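Local coordinates for ubiquitin-conjugating ligase MGC351130 (Homo sapiens, PDB 1YRV), which catalyses the covalent attachment of ubiquitin to other proteins through its UBC core domain, carrying ubiquitin as a cysteine thioester, at residues N39-T44 with E58-Q63; L74-T79 with S126-L131. All coordinates share one frame; numbering follows the deposited sequence.

Contact 1. Residues N39-T44 with E58-Q63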
loop_
_atom_site.group_PDB
_atom_site.type_symbol
_atom_site.label_atom_id
_atom_site.label_comp_id
_atom_site.label_asym_id
_atom_site.label_seq_id
_atom_site.Cartn_x
_atom_site.Cartn_y
_atom_site.Cartn_z
ATOM N N ASN A 39 4.107 -6.908 -15.291
ATOM C CA ASN A 39 4.943 -7.874 -14.589
ATOM C C ASN A 39 6.037 -7.160 -13.800
ATOM O O ASN A 39 7.219 -7.337 -14.061
ATOM C CB ASN A 39 5.559 -8.837 -15.599
ATOM C CG ASN A 39 5.820 -10.219 -15.014
ATOM O OD1 ASN A 39 6.440 -11.067 -15.659
ATOM N ND2 ASN A 39 5.337 -10.456 -13.795
ATOM N N TYR A 40 5.621 -6.342 -12.838
ATOM C CA TYR A 40 6.541 -5.597 -12.011
ATOM C C TYR A 40 7.263 -6.461 -10.988
ATOM O O TYR A 40 6.652 -7.163 -10.176
ATOM C CB TYR A 40 5.804 -4.494 -11.286
ATOM C CG TYR A 40 5.331 -3.395 -12.191
ATOM C CD1 TYR A 40 6.139 -2.931 -13.212
ATOM C CD2 TYR A 40 4.117 -2.760 -11.972
ATOM C CE1 TYR A 40 5.763 -1.856 -13.984
ATOM C CE2 TYR A 40 3.720 -1.670 -12.738
ATOM C CZ TYR A 40 4.552 -1.218 -13.742
ATOM O OH TYR A 40 4.221 -0.101 -14.475
ATOM N N LYS A 41 8.583 -6.396 -11.035
ATOM C CA LYS A 41 9.427 -7.150 -10.132
ATOM C C LYS A 41 9.199 -6.636 -8.721
ATOM O O LYS A 41 9.159 -5.431 -8.496
ATOM C CB LYS A 41 10.883 -6.939 -10.544
ATOM C CG LYS A 41 11.919 -7.434 -9.541
ATOM C CD LYS A 41 13.084 -6.444 -9.425
ATOM C CE LYS A 41 14.195 -6.959 -8.490
ATOM N NZ LYS A 41 13.733 -7.381 -7.119
ATOM N N GLY A 42 9.041 -7.556 -7.778
ATOM C CA GLY A 42 8.844 -7.173 -6.389
ATOM C C GLY A 42 7.439 -6.776 -5.969
ATOM O O GLY A 42 7.250 -6.294 -4.860
ATOM N N ILE A 43 6.459 -7.001 -6.836
ATOM C CA ILE A 43 5.088 -6.642 -6.559
ATOM C C ILE A 43 4.102 -7.724 -6.987
ATOM O O ILE A 43 4.086 -8.161 -8.137
ATOM C CB ILE A 43 4.755 -5.334 -7.262
ATOM C CG1 ILE A 43 5.294 -4.175 -6.435
ATOM C CG2 ILE A 43 3.261 -5.224 -7.482
ATOM C CD1 ILE A 43 5.781 -3.062 -7.246
ATOM N N THR A 44 3.271 -8.144 -6.044
ATOM C CA THR A 44 2.274 -9.175 -6.288
ATOM C C THR A 44 0.968 -8.671 -5.741
ATOM O O THR A 44 0.928 -8.099 -4.648
ATOM C CB THR A 44 2.632 -10.450 -5.550
ATOM O OG1 THR A 44 4.017 -10.738 -5.775
ATOM C CG2 THR A 44 1.796 -11.611 -6.056
ATOM N N GLU A 58 1.614 -7.878 -1.695
ATOM C CA GLU A 58 2.958 -7.988 -1.134
ATOM C C GLU A 58 3.902 -7.115 -1.954
ATOM O O GLU A 58 4.031 -7.286 -3.176
ATOM C CB GLU A 58 3.429 -9.438 -1.166
ATOM C CG GLU A 58 2.834 -10.260 -0.039
ATOM C CD GLU A 58 3.622 -11.548 0.267
ATOM O OE1 GLU A 58 4.878 -11.542 0.141
ATOM O OE2 GLU A 58 2.976 -12.555 0.665
ATOM N N ILE A 59 4.543 -6.170 -1.277
ATOM C CA ILE A 59 5.464 -5.271 -1.941
ATOM C C ILE A 59 6.842 -5.367 -1.308
ATOM O O ILE A 59 6.983 -5.176 -0.107
ATOM C CB ILE A 59 4.993 -3.822 -1.850
ATOM C CG1 ILE A 59 3.553 -3.695 -2.335
ATOM C CG2 ILE A 59 5.860 -2.947 -2.745
ATOM C CD1 ILE A 59 2.965 -2.306 -2.112
ATOM N N GLU A 60 7.852 -5.698 -2.109
ATOM C CA GLU A 60 9.205 -5.817 -1.570
ATOM C C GLU A 60 9.778 -4.449 -1.203
ATOM O O GLU A 60 9.463 -3.426 -1.839
ATOM C CB GLU A 60 10.123 -6.522 -2.568
ATOM C CG GLU A 60 9.801 -7.998 -2.748
ATOM C CD GLU A 60 10.709 -8.697 -3.780
ATOM O OE1 GLU A 60 11.485 -7.986 -4.471
ATOM O OE2 GLU A 60 10.635 -9.953 -3.904
ATOM N N GLY A 61 10.594 -4.441 -0.148
ATOM C CA GLY A 61 11.212 -3.215 0.317
ATOM C C GLY A 61 12.022 -2.576 -0.788
ATOM O O GLY A 61 12.704 -3.257 -1.534
ATOM N N LEU A 62 11.950 -1.260 -0.905
ATOM C CA LEU A 62 12.691 -0.585 -1.957
ATOM C C LEU A 62 14.186 -0.878 -1.861
ATOM O O LEU A 62 14.703 -1.324 -0.818
ATOM C CB LEU A 62 12.465 0.921 -1.874
ATOM C CG LEU A 62 12.661 1.703 -3.157
ATOM C CD1 LEU A 62 11.740 1.149 -4.192
ATOM C CD2 LEU A 62 12.409 3.178 -2.918
ATOM N N GLN A 63 14.884 -0.618 -2.960
ATOM C CA GLN A 63 16.323 -0.841 -3.005
ATOM C C GLN A 63 17.093 0.247 -2.312
ATOM O O GLN A 63 16.796 1.433 -2.462
ATOM C CB GLN A 63 16.808 -0.963 -4.449
ATOM C CG GLN A 63 16.456 -2.291 -5.046
ATOM C CD GLN A 63 16.588 -3.394 -4.010
ATOM O OE1 GLN A 63 15.726 -3.539 -3.137
ATOM N NE2 GLN A 63 17.684 -4.154 -4.073
HETATM O O HOH W 1 12.050 -5.537 -5.520
HETATM O O HOH W 2 11.961 -10.354 -6.756
#

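Contact 2. Residues L74-T79 with S126-L131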
loop_
_atom_site.group_PDB
_atom_site.type_symbol
_atom_site.label_atom_id
_atom_site.label_comp_id
_atom_site.label_asym_id
_atom_site.label_seq_id
_atom_site.Cartn_x
_atom_site.Cartn_y
_atom_site.Cartn_z
ATOM N N LEU A 74 -0.017 -6.237 2.614
ATOM C CA LEU A 74 -1.172 -5.381 2.809
ATOM C C LEU A 74 -2.449 -5.942 2.204
ATOM O O LEU A 74 -2.438 -6.949 1.499
ATOM C CB LEU A 74 -0.881 -4.050 2.114
ATOM C CG LEU A 74 0.489 -3.435 2.331
ATOM C CD1 LEU A 74 0.966 -2.715 1.078
ATOM C CD2 LEU A 74 0.421 -2.508 3.509
ATOM N N THR A 75 -3.557 -5.281 2.517
ATOM C CA THR A 75 -4.824 -5.598 1.889
ATOM C C THR A 75 -5.274 -4.235 1.365
ATOM O O THR A 75 -5.050 -3.187 2.005
ATOM C CB THR A 75 -5.930 -6.150 2.842
ATOM O OG1 THR A 75 -6.256 -5.162 3.817
ATOM C CG2 THR A 75 -5.507 -7.419 3.502
ATOM N N ILE A 76 -5.905 -4.242 0.194
ATOM C CA ILE A 76 -6.398 -2.996 -0.400
ATOM C C ILE A 76 -7.895 -3.163 -0.678
ATOM O O ILE A 76 -8.304 -4.045 -1.440
ATOM C CB ILE A 76 -5.647 -2.674 -1.722
ATOM C CG1 ILE A 76 -4.142 -2.551 -1.427
ATOM C CG2 ILE A 76 -6.205 -1.403 -2.360
ATOM C CD1 ILE A 76 -3.334 -2.104 -2.598
ATOM N N HIS A 77 -8.701 -2.338 -0.028
ATOM C CA HIS A 77 -10.127 -2.381 -0.208
ATOM C C HIS A 77 -10.616 -1.200 -1.021
ATOM O O HIS A 77 -10.552 -0.056 -0.587
ATOM C CB HIS A 77 -10.824 -2.377 1.140
ATOM C CG HIS A 77 -12.252 -1.941 1.068
ATOM N ND1 HIS A 77 -13.233 -2.700 0.467
ATOM C CD2 HIS A 77 -12.856 -0.800 1.479
ATOM C CE1 HIS A 77 -14.380 -2.047 0.511
ATOM N NE2 HIS A 77 -14.179 -0.891 1.118
ATOM N N PHE A 78 -11.046 -1.496 -2.237
ATOM C CA PHE A 78 -11.636 -0.498 -3.118
ATOM C C PHE A 78 -13.143 -0.446 -2.830
ATOM O O PHE A 78 -13.711 -1.371 -2.227
ATOM C CB PHE A 78 -11.464 -0.893 -4.569
ATOM C CG PHE A 78 -10.062 -0.810 -5.036
ATOM C CD1 PHE A 78 -9.237 -1.923 -4.988
ATOM C CD2 PHE A 78 -9.554 0.394 -5.541
ATOM C CE1 PHE A 78 -7.924 -1.842 -5.436
ATOM C CE2 PHE A 78 -8.233 0.495 -5.993
ATOM C CZ PHE A 78 -7.407 -0.616 -5.952
ATOM N N THR A 79 -13.775 0.632 -3.266
ATOM C CA THR A 79 -15.206 0.822 -3.122
ATOM C C THR A 79 -15.821 1.056 -4.527
ATOM O O THR A 79 -15.115 1.378 -5.495
ATOM C CB THR A 79 -15.509 2.069 -2.311
ATOM O OG1 THR A 79 -15.116 3.223 -3.075
ATOM C CG2 THR A 79 -14.774 2.050 -0.981
ATOM N N SER A 126 -0.127 2.210 -10.275
ATOM C CA SER A 126 0.386 3.443 -9.693
ATOM C C SER A 126 0.454 3.329 -8.212
ATOM O O SER A 126 1.480 3.596 -7.584
ATOM C CB SER A 126 -0.535 4.619 -9.986
ATOM O OG SER A 126 -0.430 5.012 -11.317
ATOM N N ILE A 127 -0.689 2.972 -7.652
ATOM C CA ILE A 127 -0.837 2.807 -6.222
ATOM C C ILE A 127 0.202 1.838 -5.669
ATOM O O ILE A 127 0.775 2.067 -4.613
ATOM C CB ILE A 127 -2.228 2.267 -5.916
ATOM C CG1 ILE A 127 -3.285 3.217 -6.536
ATOM C CG2 ILE A 127 -2.335 2.005 -4.428
ATOM C CD1 ILE A 127 -4.699 2.745 -6.368
ATOM N N LEU A 128 0.442 0.757 -6.389
ATOM C CA LEU A 128 1.392 -0.233 -5.917
ATOM C C LEU A 128 2.827 0.315 -5.980
ATOM O O LEU A 128 3.563 0.207 -5.003
ATOM C CB LEU A 128 1.222 -1.535 -6.715
ATOM C CG LEU A 128 -0.138 -2.258 -6.549
ATOM C CD1 LEU A 128 -0.241 -3.592 -7.350
ATOM C CD2 LEU A 128 -0.306 -2.568 -5.051
ATOM N N LEU A 129 3.219 0.929 -7.100
ATOM C CA LEU A 129 4.561 1.486 -7.205
ATOM C C LEU A 129 4.690 2.633 -6.227
ATOM O O LEU A 129 5.692 2.728 -5.519
ATOM C CB LEU A 129 4.866 1.989 -8.627
ATOM C CG LEU A 129 4.686 0.987 -9.795
ATOM C CD1 LEU A 129 4.866 1.699 -11.111
ATOM C CD2 LEU A 129 5.680 -0.196 -9.674
ATOM N N ALA A 130 3.693 3.513 -6.151
ATOM C CA ALA A 130 3.825 4.627 -5.211
ATOM C C ALA A 130 4.009 4.110 -3.786
ATOM O O ALA A 130 4.887 4.598 -3.051
ATOM C CB ALA A 130 2.606 5.584 -5.279
ATOM N N LEU A 131 3.193 3.134 -3.391
ATOM C CA LEU A 131 3.286 2.534 -2.044
ATOM C C LEU A 131 4.701 2.043 -1.764
ATOM O O LEU A 131 5.276 2.317 -0.715
ATOM C CB LEU A 131 2.317 1.349 -1.923
ATOM C CG LEU A 131 1.038 1.470 -1.067
ATOM C CD1 LEU A 131 0.494 2.845 -1.108
ATOM C CD2 LEU A 131 0.022 0.461 -1.571
#

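Contact 1. Residues N39-T44 with E58-Q63
Gly42 and Glu60 meet where the beta hairpin opens into its flanking loops. Glu60 N donates almost straight to Gly42 O, at 2.9 Å and in the carbonyl plane. Next along the ladder Ile43 faces Ile59 in a non-hydrogen-bonded pair, then Thr44 and Glu58 exchange two backbone bonds. The tight part lies over Gly42. With CG of Glu60 anti to the carbonyl carbon (chi1 -69°) and the chain extended beyond, the carboxylate is laid over Gly42, with OE1 3.4 Å from Gly42 CA. Gly42 is the third residue of a type II turn, Tyr40 to Ile43, and its phi of 82° suits a glycine.

The loose side is wet. Lys41 NZ makes a long salt bridge to Glu60 OE1 at 3.5 Å, the two side chains crossing at about a right angle. Water 1 links the same atoms, 2.7 Å from Glu60 OE1. An alanine in place of Glu60 would probably leave the Lys41 ammonium without this mate and uncover Gly42.

Thr44 and Glu58 lie on the exposed sheet face. Ile43 and Ile59 lie side by side on the other, against helix 124-135, and Ile59 also touches Leu74 of strand 71-77.

Contact 2. Residues L74-T79 with S126-L131
Leu131 N donates to Ile127 O at 2.9 Å, one turn of helix 124-135, and both residues start their side chains toward strand 71-77. This backbone bond sets their spacing. What joins helix to strand is wholly apolar. The axes of 74-77 and 126-131 approach to 12.0 Å, and their directions differ by 143°. At that separation only the outer carbons of the side chains meet, and they bury a modest 181 Å² between them.

Ile76 stands in the middle. Its CG1 is anti to the carbonyl carbon (chi1 -59°) and the branch runs on extended, carrying CD1 out to the helix. There CD1 meets Leu128 CD2 at 3.9 Å, the two side chains crossing obliquely. The same methyl faces Leu131 CD2 as well, at 4.3 Å. Leu131 CD2 also reaches Leu74 CD1, at 4.2 Å. At the other end of the contact Ile127 CD1 comes to the edge of the Phe78 ring, near its plane, 4.2 Å from Phe78 CE2.

All six touching residues are buried. This is part of the hydrophobic core of the UBC fold, where the central helix packs on the antiparallel sheet. Phe78 meets Tyr82 edge-to-face and also touches the Trp55 ring. Ile76 lies against Val57 of strand 54-60 and Val89 of strand 88-91, while Leu128 extends the helix packing to Ile43 and Ala45 of strand 43-47.

In the fold
The two contacts come in series along the chain: contact 1 closes before contact 2 opens. Their centres lie 12 Å apart. Both reach the four-stranded antiparallel sheet of the UBC core, where strands 54-60 and 71-77 are neighbours. Contact 1 pairs the first two strands; contact 2 sets helix 124-135 on the third. They touch directly. Ile59 CD1 lies 3.7 Å from Leu131 CB, and Leu129 packs on Ile43 and Tyr40. The helix that forms one side of contact 2 thus also covers the Ile43 and Ile59 face of contact 1. The side chain of Leu131 is about 10 Å from that of Cys108, the predicted thioester cysteine, so the Leu131 end of contact 2 lies near the probable active site.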